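Local coordinates for protein SG7.AF (Anopheles freeborni, PDB 6XL7) that is a mosquito salivary protein that inhibits the alternative pathway of host complement, acting on the activated C3 convertase C3bBb while sparing the classical pathway, at residues L9-R14 with T57-M62; F17-K22 with S28-V33; L46-D51 with C113-L118. All coordinates share one frame; numbering follows the deposited sequence. Where two conformers were deposited one is given.

Contact 1 of 3, residues L9-R14 with T57-M62; sequences LKTFRR and TCLDRM. With SO4 (sulfate ion), chain B; SO4 (sulfate ion), chain E.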
loop_
_atom_site.group_PDB
_atom_site.type_symbol
_atom_site.label_atom_id
_atom_site.label_comp_id
_atom_site.label_asym_id
_atom_site.label_seq_id
_atom_site.Cartn_x
_atom_site.Cartn_y
_atom_site.Cartn_z
ATOM N N LEU A 9 6.194 3.333 -9.415
ATOM C CA LEU A 9 6.951 3.719 -8.225
ATOM C C LEU A 9 6.794 5.202 -7.907
ATOM O O LEU A 9 6.836 5.587 -6.730
ATOM C CB LEU A 9 8.417 3.305 -8.364
ATOM C CG LEU A 9 8.543 1.776 -8.360
ATOM C CD1 LEU A 9 9.953 1.347 -8.664
ATOM C CD2 LEU A 9 8.093 1.195 -7.021
ATOM N N LYS A 10 6.591 6.039 -8.925
ATOM C CA LYS A 10 6.231 7.431 -8.674
ATOM C C LYS A 10 4.970 7.509 -7.825
ATOM O O LYS A 10 4.892 8.300 -6.874
ATOM C CB LYS A 10 6.031 8.140 -10.010
ATOM C CG LYS A 10 5.440 9.539 -9.908
ATOM C CD LYS A 10 5.319 10.135 -11.297
ATOM C CE LYS A 10 4.608 11.472 -11.280
ATOM N NZ LYS A 10 4.316 11.939 -12.662
ATOM N N THR A 11 3.996 6.657 -8.126
ATOM C CA THR A 11 2.773 6.598 -7.333
ATOM C C THR A 11 3.049 6.087 -5.921
ATOM O O THR A 11 2.482 6.602 -4.949
ATOM C CB THR A 11 1.737 5.750 -8.076
ATOM O OG1 THR A 11 1.170 6.538 -9.130
ATOM C CG2 THR A 11 0.619 5.293 -7.159
ATOM N N PHE A 12 3.922 5.083 -5.770
ATOM C CA PHE A 12 4.237 4.597 -4.429
ATOM C C PHE A 12 4.926 5.663 -3.589
ATOM O O PHE A 12 4.726 5.711 -2.368
ATOM C CB PHE A 12 5.071 3.306 -4.475
ATOM C CG PHE A 12 4.247 2.062 -4.650
ATOM C CD1 PHE A 12 3.651 1.460 -3.555
ATOM C CD2 PHE A 12 4.042 1.513 -5.904
ATOM C CE1 PHE A 12 2.863 0.333 -3.713
ATOM C CE2 PHE A 12 3.262 0.373 -6.067
ATOM C CZ PHE A 12 2.662 -0.208 -4.969
ATOM N N ARG A 13 5.734 6.526 -4.216
ATOM C CA ARG A 13 6.347 7.635 -3.490
ATOM C C ARG A 13 5.293 8.507 -2.820
ATOM O O ARG A 13 5.558 9.108 -1.772
ATOM C CB ARG A 13 7.227 8.454 -4.441
ATOM C CG ARG A 13 7.787 9.726 -3.832
ATOM C CD ARG A 13 8.853 10.359 -4.714
ATOM N NE ARG A 13 8.444 10.525 -6.106
ATOM C CZ ARG A 13 7.655 11.502 -6.542
ATOM N NH1 ARG A 13 7.154 12.384 -5.677
ATOM N NH2 ARG A 13 7.355 11.589 -7.832
ATOM N N ARG A 14 4.087 8.566 -3.387
ATOM C CA ARG A 14 3.013 9.363 -2.812
ATOM C C ARG A 14 2.346 8.690 -1.614
ATOM O O ARG A 14 1.557 9.346 -0.923
ATOM C CB ARG A 14 2.001 9.743 -3.904
ATOM C CG ARG A 14 2.546 10.773 -4.901
ATOM C CD ARG A 14 1.963 10.611 -6.309
ATOM N NE ARG A 14 2.394 11.674 -7.216
ATOM C CZ ARG A 14 2.075 11.734 -8.505
ATOM N NH1 ARG A 14 2.505 12.743 -9.251
ATOM N NH2 ARG A 14 1.326 10.784 -9.052
ATOM N N THR A 57 -6.327 7.605 -12.809
ATOM C CA THR A 57 -7.350 7.522 -11.769
ATOM C C THR A 57 -7.193 6.251 -10.952
ATOM O O THR A 57 -7.375 6.268 -9.731
ATOM C CB THR A 57 -8.760 7.638 -12.353
ATOM O OG1 THR A 57 -8.996 6.584 -13.295
ATOM C CG2 THR A 57 -8.942 8.974 -13.049
ATOM N N CYS A 58 -6.822 5.143 -11.597
ATOM C CA CYS A 58 -6.577 3.903 -10.868
ATOM C C CYS A 58 -5.425 4.071 -9.888
ATOM O O CYS A 58 -5.516 3.665 -8.719
ATOM C CB CYS A 58 -6.260 2.801 -11.872
ATOM S SG CYS A 58 -6.008 1.156 -11.157
ATOM N N LEU A 59 -4.326 4.673 -10.349
ATOM C CA LEU A 59 -3.167 4.876 -9.486
ATOM C C LEU A 59 -3.500 5.798 -8.321
ATOM O O LEU A 59 -3.119 5.526 -7.172
ATOM C CB LEU A 59 -2.005 5.434 -10.309
ATOM C CG LEU A 59 -1.455 4.491 -11.380
ATOM C CD1 LEU A 59 -0.570 5.272 -12.347
ATOM C CD2 LEU A 59 -0.671 3.365 -10.732
ATOM N N ASP A 60 -4.240 6.873 -8.588
ATOM C CA ASP A 60 -4.604 7.818 -7.534
ATOM C C ASP A 60 -5.463 7.151 -6.465
ATOM O O ASP A 60 -5.283 7.404 -5.266
ATOM C CB ASP A 60 -5.374 8.992 -8.137
ATOM C CG ASP A 60 -4.497 9.927 -8.961
ATOM O OD1 ASP A 60 -3.255 9.793 -8.928
ATOM O OD2 ASP A 60 -5.063 10.810 -9.651
ATOM N N ARG A 61 -6.403 6.297 -6.884
ATOM C CA ARG A 61 -7.239 5.579 -5.924
ATOM C C ARG A 61 -6.418 4.623 -5.081
ATOM O O ARG A 61 -6.716 4.426 -3.896
ATOM C CB ARG A 61 -8.358 4.814 -6.628
ATOM C CG ARG A 61 -9.447 5.686 -7.185
ATOM C CD ARG A 61 -10.675 4.870 -7.562
ATOM N NE ARG A 61 -10.389 3.896 -8.612
ATOM C CZ ARG A 61 -10.494 4.146 -9.913
ATOM N NH1 ARG A 61 -10.877 5.346 -10.333
ATOM N NH2 ARG A 61 -10.218 3.195 -10.797
ATOM N N MET A 62 -5.394 3.998 -5.661
ATOM C CA MET A 62 -4.546 3.145 -4.844
ATOM C C MET A 62 -3.902 3.937 -3.718
ATOM O O MET A 62 -3.832 3.465 -2.579
ATOM C CB MET A 62 -3.471 2.487 -5.698
ATOM C CG MET A 62 -2.661 1.493 -4.896
ATOM S SD MET A 62 -1.227 0.811 -5.733
ATOM C CE MET A 62 -0.085 2.177 -5.590
HETATM S S SO4 B . 5.184 14.685 -8.009
HETATM O O1 SO4 B . 6.025 15.876 -7.921
HETATM O O2 SO4 B . 3.883 15.051 -8.559
HETATM O O3 SO4 B . 4.997 14.116 -6.679
HETATM O O4 SO4 B . 5.827 13.708 -8.887
HETATM S S SO4 E . -7.721 7.493 -16.748
HETATM O O1 SO4 E . -8.835 8.299 -17.241
HETATM O O2 SO4 E . -8.194 6.136 -16.482
HETATM O O3 SO4 E . -6.674 7.449 -17.761
HETATM O O4 SO4 E . -7.192 8.106 -15.532
#
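M62 carries its CG anti to the backbone N, runs straight on through chi2 and then bends at chi3 (77°), which turns its methyl CE back over the ring of F12. On the other side T11 holds CG2 anti to its own N and OG1 anti to the carbonyl carbon, and both branches thereby face 57-62. M62 CE lies 3.8 Å from the centroid of the F12 ring and 17° off the ring normal, a CH-pi contact over one face. M62 SD stands obliquely to the F12 ring at 4.8 Å from the centroid, so the Met-aromatic contact is made chiefly through the methyl. M62 CE also meets T11 CG2 at 3.6 Å, and the methionine tip thus touches two neighbouring residues of 9-14. Toward the other end of the contact, T11 OG1 rests against L59 CB at 3.6 Å, a hydroxyl against an aliphatic chain with no hydrogen bond between the segments.

Both segments belong to a predominantly helical bundle; the axes of 9-13 and 57-62 approach to 9.8 Å and cross at -34°, running the same general way. Helix 23-46 adds L37 and R38 around F12 and L41 beside M62, while I106 and T110 of helix 89-113 also reach M62, placing this apolar patch in the core. C58, one residue before L59, is tied to C113 by a disulfide.

Outside the core, R13 bonds two oxygens of a sulfate, probably taken from the crystallisation liquor: O3 through NH1 and O4 through NH2. In one of its two conformers R14 donates from NH1 to O2, a less certain bond. A second sulfate accepts from the backbone N of T57 through its O4 at 2.9 Å.

Contact 2 of 3, residues F17-K22 with S28-V33; sequences FDETRK and SAKFGV. With SO4 (sulfate ion), chain D.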
loop_
_atom_site.group_PDB
_atom_site.type_symbol
_atom_site.label_atom_id
_atom_site.label_comp_id
_atom_site.label_asym_id
_atom_site.label_seq_id
_atom_site.Cartn_x
_atom_site.Cartn_y
_atom_site.Cartn_z
ATOM N N PHE A 17 4.899 7.787 4.752
ATOM C CA PHE A 17 4.944 7.243 6.097
ATOM C C PHE A 17 5.415 8.335 7.044
ATOM O O PHE A 17 6.336 9.092 6.719
ATOM C CB PHE A 17 5.908 6.059 6.152
ATOM C CG PHE A 17 5.497 4.912 5.272
ATOM C CD1 PHE A 17 5.878 4.867 3.943
ATOM C CD2 PHE A 17 4.717 3.881 5.770
ATOM C CE1 PHE A 17 5.498 3.816 3.131
ATOM C CE2 PHE A 17 4.333 2.827 4.960
ATOM C CZ PHE A 17 4.719 2.792 3.643
ATOM N N ASP A 18 4.770 8.430 8.204
ATOM C CA ASP A 18 5.111 9.443 9.201
ATOM C C ASP A 18 6.276 8.916 10.030
ATOM O O ASP A 18 6.092 8.095 10.930
ATOM C CB ASP A 18 3.893 9.763 10.061
ATOM C CG ASP A 18 4.158 10.862 11.095
ATOM O OD1 ASP A 18 5.322 11.267 11.285
ATOM O OD2 ASP A 18 3.185 11.324 11.725
ATOM N N GLU A 19 7.483 9.420 9.744
ATOM C CA GLU A 19 8.702 8.917 10.366
ATOM C C GLU A 19 8.812 9.251 11.847
ATOM O O GLU A 19 9.727 8.749 12.507
ATOM C CB GLU A 19 9.932 9.448 9.625
ATOM C CG GLU A 19 10.135 8.831 8.249
ATOM C CD GLU A 19 10.438 7.346 8.313
ATOM O OE1 GLU A 19 9.884 6.591 7.491
ATOM O OE2 GLU A 19 11.232 6.932 9.186
ATOM N N THR A 20 7.917 10.076 12.391
ATOM C CA THR A 20 7.911 10.298 13.830
ATOM C C THR A 20 7.242 9.162 14.600
ATOM O O THR A 20 7.347 9.123 15.834
ATOM C CB THR A 20 7.254 11.638 14.186
ATOM O OG1 THR A 20 5.845 11.574 13.928
ATOM C CG2 THR A 20 7.868 12.779 13.372
ATOM N N ARG A 21 6.575 8.238 13.909
ATOM C CA ARG A 21 5.911 7.122 14.565
ATOM C C ARG A 21 6.926 6.048 14.960
ATOM O O ARG A 21 8.065 6.032 14.483
ATOM C CB ARG A 21 4.812 6.570 13.659
ATOM C CG ARG A 21 3.677 7.571 13.448
ATOM C CD ARG A 21 2.702 7.165 12.348
ATOM N NE ARG A 21 1.508 8.003 12.424
ATOM C CZ ARG A 21 0.470 7.913 11.598
ATOM N NH1 ARG A 21 0.477 7.022 10.611
ATOM N NH2 ARG A 21 -0.578 8.710 11.780
ATOM N N LYS A 22 6.505 5.159 15.863
ATOM C CA LYS A 22 7.425 4.178 16.436
ATOM C C LYS A 22 7.983 3.271 15.347
ATOM O O LYS A 22 7.262 2.846 14.442
ATOM C CB LYS A 22 6.709 3.330 17.487
ATOM C CG LYS A 22 6.344 4.062 18.774
ATOM C CD LYS A 22 7.561 4.272 19.662
ATOM C CE LYS A 22 7.154 4.715 21.063
ATOM N NZ LYS A 22 8.323 4.800 21.986
ATOM N N SER A 28 6.494 -2.655 10.192
ATOM C CA SER A 28 5.359 -3.470 9.762
ATOM C C SER A 28 4.534 -2.756 8.704
ATOM O O SER A 28 4.072 -3.382 7.741
ATOM C CB SER A 28 4.481 -3.854 10.958
ATOM O OG SER A 28 5.056 -4.930 11.674
ATOM N N ALA A 29 4.327 -1.447 8.860
ATOM C CA ALA A 29 3.552 -0.705 7.869
ATOM C C ALA A 29 4.228 -0.741 6.505
ATOM O O ALA A 29 3.578 -1.005 5.486
ATOM C CB ALA A 29 3.348 0.730 8.334
ATOM N N LYS A 30 5.542 -0.508 6.475
ATOM C CA LYS A 30 6.278 -0.527 5.215
ATOM C C LYS A 30 6.328 -1.923 4.621
ATOM O O LYS A 30 6.156 -2.088 3.403
ATOM C CB LYS A 30 7.677 0.046 5.416
ATOM C CG LYS A 30 7.675 1.532 5.721
ATOM C CD LYS A 30 9.075 2.017 6.108
ATOM C CE LYS A 30 9.044 3.467 6.550
ATOM N NZ LYS A 30 10.372 3.931 7.043
ATOM N N PHE A 31 6.545 -2.948 5.451
ATOM C CA PHE A 31 6.560 -4.317 4.940
ATOM C C PHE A 31 5.237 -4.674 4.285
ATOM O O PHE A 31 5.203 -5.338 3.244
ATOM C CB PHE A 31 6.855 -5.313 6.066
ATOM C CG PHE A 31 6.416 -6.722 5.749
ATOM C CD1 PHE A 31 7.189 -7.530 4.927
ATOM C CD2 PHE A 31 5.227 -7.230 6.255
ATOM C CE1 PHE A 31 6.789 -8.816 4.616
ATOM C CE2 PHE A 31 4.821 -8.518 5.950
ATOM C CZ PHE A 31 5.604 -9.314 5.131
ATOM N N GLY A 32 4.126 -4.255 4.896
ATOM C CA GLY A 32 2.830 -4.554 4.313
ATOM C C GLY A 32 2.690 -3.990 2.914
ATOM O O GLY A 32 2.268 -4.688 1.988
ATOM N N VAL A 33 3.039 -2.714 2.744
ATOM C CA VAL A 33 2.938 -2.089 1.426
ATOM C C VAL A 33 3.883 -2.766 0.440
ATOM O O VAL A 33 3.509 -3.026 -0.713
ATOM C CB VAL A 33 3.179 -0.569 1.529
ATOM C CG1 VAL A 33 3.284 0.056 0.140
ATOM C CG2 VAL A 33 2.057 0.087 2.306
HETATM S S SO4 D . 0.357 10.808 14.702
HETATM O O1 SO4 D . 0.808 12.200 14.672
HETATM O O2 SO4 D . -0.645 10.606 13.657
HETATM O O3 SO4 D . -0.239 10.529 16.005
HETATM O O4 SO4 D . 1.503 9.927 14.486
#
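F17 lays one ring face over K30, and the apolar part of the contact centres there. K30 CG sits 3.7 Å from the F17 ring centroid and 12° off the normal, a CH-pi contact above the middle of the ring. V33 CG2 comes up at the ring edge, 4.0 Å from F17 CZ, and A29 CB stands 4.1 Å from F17 CE2. L26 of helix 23-46, the helix that carries K30, and K70 of helix 56-77 also touch F17.

The ionic part lies further along the lysine. K30 is extended beyond CG, which carries NZ past the ring to E19, whose chain bends at chi2 (-65°). K30 NZ donates to E19 OE1 at 2.7 Å, on the syn lone pair, in a salt bridge.

Hydrogen bonds within 17-22 shape the loop. D18 OD1 accepts from T20 N at 3.1 Å, an Asx turn, and from T20 OG1 at 2.7 Å, both from the same face of the carboxylate; D18 to R21 is a type I turn. R21 gives NE and NH2 to a sulfate, probably from the crystallisation liquor, while R21 NH1 forms a salt bridge with E71 of helix 56-77.

Held at CG by the ring and at NZ by the carboxylate, the extended lysine probably has little freedom to swing, with its charge paired on the exposed E19 side and the aromatic contact set nearer the buried A29 and V33.

Contact 3 of 3, residues L46-D51 with C113-L118; sequences LNYWDD and CLTTRL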
loop_
_atom_site.group_PDB
_atom_site.type_symbol
_atom_site.label_atom_id
_atom_site.label_comp_id
_atom_site.label_asym_id
_atom_site.label_seq_id
_atom_site.Cartn_x
_atom_site.Cartn_y
_atom_site.Cartn_z
ATOM N N LEU A 46 5.839 -4.725 -15.321
ATOM C CA LEU A 46 7.055 -5.001 -16.068
ATOM C C LEU A 46 6.741 -5.673 -17.401
ATOM O O LEU A 46 7.424 -5.410 -18.395
ATOM C CB LEU A 46 7.972 -5.879 -15.216
ATOM C CG LEU A 46 9.412 -6.085 -15.651
ATOM C CD1 LEU A 46 10.078 -4.755 -15.969
ATOM C CD2 LEU A 46 10.136 -6.812 -14.533
ATOM N N ASN A 47 5.688 -6.507 -17.443
ATOM C CA ASN A 47 5.317 -7.274 -18.635
ATOM C C ASN A 47 4.739 -6.427 -19.757
ATOM O O ASN A 47 4.688 -6.895 -20.898
ATOM C CB ASN A 47 4.250 -8.326 -18.295
ATOM C CG ASN A 47 4.737 -9.390 -17.328
ATOM O OD1 ASN A 47 5.440 -10.324 -17.720
ATOM N ND2 ASN A 47 4.347 -9.270 -16.063
ATOM N N TYR A 48 4.276 -5.224 -19.464
ATOM C CA TYR A 48 3.520 -4.463 -20.446
ATOM C C TYR A 48 4.424 -4.049 -21.597
ATOM O O TYR A 48 5.600 -3.733 -21.395
ATOM C CB TYR A 48 2.976 -3.209 -19.781
ATOM C CG TYR A 48 1.914 -3.452 -18.732
ATOM C CD1 TYR A 48 1.313 -4.703 -18.583
ATOM C CD2 TYR A 48 1.505 -2.419 -17.906
ATOM C CE1 TYR A 48 0.330 -4.911 -17.617
ATOM C CE2 TYR A 48 0.526 -2.615 -16.959
ATOM C CZ TYR A 48 -0.049 -3.857 -16.814
ATOM O OH TYR A 48 -1.034 -4.020 -15.858
ATOM N N TRP A 49 3.872 -4.025 -22.812
ATOM C CA TRP A 49 4.645 -3.517 -23.933
ATOM C C TRP A 49 4.921 -2.033 -23.756
ATOM O O TRP A 49 4.276 -1.333 -22.966
ATOM C CB TRP A 49 3.928 -3.714 -25.274
ATOM C CG TRP A 49 4.710 -4.513 -26.271
ATOM C CD1 TRP A 49 5.380 -4.062 -27.376
ATOM C CD2 TRP A 49 4.888 -5.922 -26.238
ATOM N NE1 TRP A 49 5.960 -5.122 -28.031
ATOM C CE2 TRP A 49 5.676 -6.278 -27.346
ATOM C CE3 TRP A 49 4.456 -6.923 -25.360
ATOM C CZ2 TRP A 49 6.037 -7.600 -27.605
ATOM C CZ3 TRP A 49 4.802 -8.213 -25.613
ATOM C CH2 TRP A 49 5.593 -8.551 -26.715
ATOM N N ASP A 50 5.867 -1.553 -24.561
ATOM C CA ASP A 50 6.473 -0.250 -24.340
ATOM C C ASP A 50 5.442 0.879 -24.267
ATOM O O ASP A 50 5.649 1.857 -23.544
ATOM C CB ASP A 50 7.496 0.037 -25.455
ATOM C CG ASP A 50 8.392 -1.180 -25.812
ATOM O OD1 ASP A 50 8.116 -2.340 -25.403
ATOM O OD2 ASP A 50 9.420 -0.963 -26.498
ATOM N N ASP A 51 4.323 0.777 -24.996
ATOM C CA ASP A 51 3.395 1.899 -25.107
ATOM C C ASP A 51 2.041 1.669 -24.429
ATOM O O ASP A 51 1.086 2.410 -24.689
ATOM C CB ASP A 51 3.258 2.349 -26.561
ATOM C CG ASP A 51 4.517 3.020 -27.063
ATOM O OD1 ASP A 51 4.637 4.255 -26.897
ATOM O OD2 ASP A 51 5.410 2.312 -27.573
ATOM N N CYS A 113 -7.939 -2.180 -12.741
ATOM C CA CYS A 113 -8.074 -0.866 -13.366
ATOM C C CYS A 113 -6.771 -0.303 -13.909
ATOM O O CYS A 113 -6.773 0.819 -14.429
ATOM C CB CYS A 113 -8.726 0.151 -12.404
ATOM S SG CYS A 113 -7.921 0.504 -10.772
ATOM N N LEU A 114 -5.670 -1.053 -13.829
ATOM C CA LEU A 114 -4.347 -0.466 -14.026
ATOM C C LEU A 114 -4.149 0.083 -15.437
ATOM O O LEU A 114 -3.563 1.158 -15.604
ATOM C CB LEU A 114 -3.262 -1.492 -13.705
ATOM C CG LEU A 114 -2.397 -1.259 -12.473
ATOM C CD1 LEU A 114 -1.290 -2.300 -12.451
ATOM C CD2 LEU A 114 -1.829 0.152 -12.449
ATOM N N THR A 115 -4.607 -0.633 -16.461
ATOM C CA THR A 115 -4.361 -0.206 -17.837
ATOM C C THR A 115 -5.596 0.446 -18.451
ATOM O O THR A 115 -6.739 0.190 -18.056
ATOM C CB THR A 115 -3.888 -1.372 -18.718
ATOM O OG1 THR A 115 -4.925 -2.352 -18.823
ATOM C CG2 THR A 115 -2.645 -2.009 -18.134
ATOM N N THR A 116 -5.347 1.287 -19.451
ATOM C CA THR A 116 -6.406 1.996 -20.160
ATOM C C THR A 116 -6.039 2.079 -21.641
ATOM O O THR A 116 -5.015 1.549 -22.072
ATOM C CB THR A 116 -6.669 3.356 -19.503
ATOM O OG1 THR A 116 -7.857 3.928 -20.053
ATOM C CG2 THR A 116 -5.497 4.309 -19.696
ATOM N N ARG A 117 -6.883 2.733 -22.440
ATOM C CA ARG A 117 -6.609 2.870 -23.862
ATOM C C ARG A 117 -5.657 4.026 -24.123
ATOM O O ARG A 117 -5.536 4.959 -23.330
ATOM C CB ARG A 117 -7.867 3.251 -24.636
ATOM C CG ARG A 117 -9.065 2.405 -24.453
ATOM C CD ARG A 117 -10.189 3.041 -25.242
ATOM N NE ARG A 117 -11.363 2.192 -25.295
ATOM C CZ ARG A 117 -12.443 2.481 -26.006
ATOM N NH1 ARG A 117 -12.472 3.588 -26.737
ATOM N NH2 ARG A 117 -13.478 1.653 -26.011
ATOM N N LEU A 118 -5.031 3.988 -25.292
ATOM C CA LEU A 118 -4.333 5.164 -25.784
ATOM C C LEU A 118 -5.328 6.243 -26.191
ATOM O O LEU A 118 -6.479 5.963 -26.541
ATOM C CB LEU A 118 -3.484 4.803 -27.001
ATOM C CG LEU A 118 -2.319 3.861 -26.712
ATOM C CD1 LEU A 118 -1.375 3.786 -27.901
ATOM C CD2 LEU A 118 -1.574 4.310 -25.460
#
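L114, the residue just after C113, opens the contact by setting its CD1 3.8 Å from the hydroxyl OH of Y48, the two side chains crossing at about a right angle. This segment leaves the end of helix 89-113 and includes a short, weakly bonded strand at about 115-116, which pairs antiparallel with strand 53-54 in a two-stranded sheet at one end of the helical bundle.

T115 makes the closest approach to the tyrosine. T115 CG2, anti to the carbonyl carbon while OG1 takes the position between N and C (chi1 64°), lies 3.4 Å from both CE2 and OH of Y48. The methyl meets the ring obliquely. Y48 in turn touches L54 of the paired strand, so the ring bridges the loop after helix 23-46 and the small sheet.

T116 continues the sheet through backbone hydrogen bonding with K53. Beyond it the chain again comes close to 46-51, where the CA atoms of D51 and L118 are 8.4 Å apart. There L118 brings its methyl CD2 to 3.4 Å from the backbone carbonyl O of D51.

In the fold
From the N terminus, helix 2-13 enters contact 1, whose partner on helix 56-77 arrives only after 42 intervening residues. Within that long loop, contact 2 closes a short one, folding residues 17-22 back onto helix 23-46. The two meet where F12 CE1 packs on V33 CG1 at 3.9 Å. Contact 3 starts inside the loop of contact 1, at the end of helix 23-46, and closes near the C terminus, so contacts 1 and 3 cross. The disulfide between C58 and C113 and the packing of L59 on L114 join these two. Contacts 2 and 3 follow in series on opposite sides of the chain's centre, with centres about 30 Å apart.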